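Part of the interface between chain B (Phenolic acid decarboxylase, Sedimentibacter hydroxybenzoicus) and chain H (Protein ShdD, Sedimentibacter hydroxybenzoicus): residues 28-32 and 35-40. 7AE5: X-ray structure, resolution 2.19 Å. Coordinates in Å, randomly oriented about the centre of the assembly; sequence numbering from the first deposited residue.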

# COMPACT_ATOMS: atom_id res chain seq x y z
N VAL B 28 13.15 -17.89 -54.23
CA VAL B 28 13.33 -18.24 -52.83
C VAL B 28 12.52 -19.50 -52.53
O VAL B 28 11.67 -19.93 -53.31
CB VAL B 28 12.93 -17.09 -51.89
CG1 VAL B 28 13.71 -15.83 -52.22
CG2 VAL B 28 11.43 -16.83 -51.98
N ASN B 29 12.80 -20.10 -51.38
CA ASN B 29 12.03 -21.23 -50.90
C ASN B 29 10.86 -20.74 -50.04
O ASN B 29 11.02 -19.78 -49.28
CB ASN B 29 12.90 -22.17 -50.07
CG ASN B 29 12.31 -23.56 -49.95
OD1 ASN B 29 11.39 -23.80 -49.17
ND2 ASN B 29 12.86 -24.50 -50.71
N PRO B 30 9.68 -21.36 -50.17
CA PRO B 30 8.54 -20.93 -49.34
C PRO B 30 8.84 -20.83 -47.86
O PRO B 30 8.39 -19.89 -47.20
CB PRO B 30 7.47 -21.99 -49.65
CG PRO B 30 8.15 -23.03 -50.52
CD PRO B 30 9.27 -22.33 -51.19
N GLU B 31 9.61 -21.78 -47.31
CA GLU B 31 10.05 -21.70 -45.92
C GLU B 31 11.54 -21.96 -45.82
O GLU B 31 12.06 -22.84 -46.52
CB GLU B 31 9.29 -22.69 -45.03
CG GLU B 31 7.79 -22.66 -45.17
CD GLU B 31 7.28 -23.68 -46.17
OE1 GLU B 31 8.10 -24.48 -46.68
OE2 GLU B 31 6.06 -23.69 -46.44
N PRO B 32 12.25 -21.22 -44.97
CA PRO B 32 11.70 -20.18 -44.11
C PRO B 32 11.86 -18.78 -44.69
O PRO B 32 11.67 -17.80 -43.97
CB PRO B 32 12.51 -20.34 -42.83
CG PRO B 32 13.85 -20.95 -43.30
CD PRO B 32 13.71 -21.32 -44.75
N TRP H 35 2.50 -30.27 -44.11
CA TRP H 35 3.89 -29.85 -44.26
C TRP H 35 4.38 -30.16 -45.67
O TRP H 35 3.85 -31.05 -46.35
CB TRP H 35 4.79 -30.53 -43.22
CG TRP H 35 4.98 -32.01 -43.42
CD1 TRP H 35 6.00 -32.61 -44.09
CD2 TRP H 35 4.14 -33.06 -42.94
NE1 TRP H 35 5.84 -33.98 -44.07
CE2 TRP H 35 4.71 -34.28 -43.36
CE3 TRP H 35 2.95 -33.09 -42.20
CZ2 TRP H 35 4.13 -35.51 -43.07
CZ3 TRP H 35 2.38 -34.31 -41.91
CH2 TRP H 35 2.98 -35.51 -42.34
N ARG H 36 5.39 -29.41 -46.08
CA ARG H 36 6.02 -29.59 -47.38
C ARG H 36 7.14 -30.62 -47.28
O ARG H 36 7.81 -30.74 -46.25
CB ARG H 36 6.58 -28.26 -47.89
CG ARG H 36 6.53 -28.08 -49.40
CD ARG H 36 7.14 -26.75 -49.81
NE ARG H 36 6.54 -25.63 -49.10
CZ ARG H 36 5.40 -25.03 -49.45
NH1 ARG H 36 4.72 -25.43 -50.51
NH2 ARG H 36 4.95 -24.02 -48.73
N SER H 37 7.35 -31.35 -48.38
CA SER H 37 8.42 -32.35 -48.41
C SER H 37 9.79 -31.73 -48.22
O SER H 37 10.73 -32.43 -47.83
CB SER H 37 8.37 -33.12 -49.74
OG SER H 37 8.50 -32.25 -50.85
N THR H 38 9.94 -30.43 -48.50
CA THR H 38 11.21 -29.74 -48.29
C THR H 38 11.46 -29.41 -46.83
O THR H 38 12.62 -29.21 -46.44
CB THR H 38 11.25 -28.46 -49.12
OG1 THR H 38 10.25 -27.54 -48.65
CG2 THR H 38 11.00 -28.76 -50.59
N GLU H 39 10.42 -29.35 -46.00
CA GLU H 39 10.58 -29.10 -44.58
C GLU H 39 11.03 -30.36 -43.86
O GLU H 39 10.86 -31.49 -44.34
CB GLU H 39 9.28 -28.60 -43.96
CG GLU H 39 8.90 -27.17 -44.30
CD GLU H 39 7.72 -26.68 -43.49
OE1 GLU H 39 6.57 -26.88 -43.93
OE2 GLU H 39 7.93 -26.09 -42.40
N ASN H 40 11.62 -30.16 -42.68
CA ASN H 40 11.95 -31.25 -41.75
C ASN H 40 11.42 -30.83 -40.39
O ASN H 40 12.18 -30.44 -39.50
CB ASN H 40 13.46 -31.52 -41.72

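This contact is small, about 236 Å² of surface counting both sides, and it is organised around one pair of opposite charges. Along chain B, the first residue, Val B28, lies out of reach of the chain H stretch, and the contact begins with Asn B29. Its CA-to-CB bond points sideways, but the end of its side chain comes nearer to chain H. OD1 accepts a hydrogen bond from the backbone N of Glu B31, at 3.3 Å, a local link that an amide oxygen on a short side chain is well suited to make. Across the interface, Asn B29 OD1 lies 3.9 Å from Thr H38 OG1, too far for a hydrogen bond. The threonine hydroxyl is buried by the contact without any partner in the model.

Pro B30 offers a compact, nonpolar surface. Its CB lies over one face of the Arg H36 guanidinium, 3.4 Å from NH2. The arrangement suits both residues, because the flat face of a guanidinium is poor at hydrogen bonding and tolerates an aliphatic neighbour, while its N-H groups point outward in the plane and remain free for acceptors.

Glu B31 takes advantage of that edge. Its CA-to-CB bond points toward chain H, and more of its surface is covered by the chain H stretch than that of any other residue in the chain B stretch. Its carboxylate meets the guanidinium in a two-pronged salt bridge: Arg H36 NH2 donates to Glu B31 OE2 at 2.6 Å, and Arg H36 NE donates to Glu B31 OE1 at 3.1 Å with a nearly linear angle of 175°. A further bond from Arg H36 NE to Glu B31 OE2, at 3.3 Å and 127°, is weak. Two oxygens thus match two nitrogens, a fit that a carboxylate and a guanidinium make especially well, with charge attraction reinforcing directional bonding.

The same carboxylate also approaches Glu H39. Glu B31 OE1 is 3.7 Å from Glu H39 CG and 4.0 Å from Glu H39 OE1, a proximity of like charges; the arginine supplies compensating positive charge to Glu B31, and both carboxylate oxygens of Glu H39 are hydrogen-bonded elsewhere in the structure. On chain H, a type I turn from Arg H36 to Glu H39, with Glu H39 N bonded to Arg H36 O at 3.0 Å, brings these two residues close together.

Pro B32, preceded by a cis peptide bond, makes no contact here; it occupies the N-cap position, right before a helix.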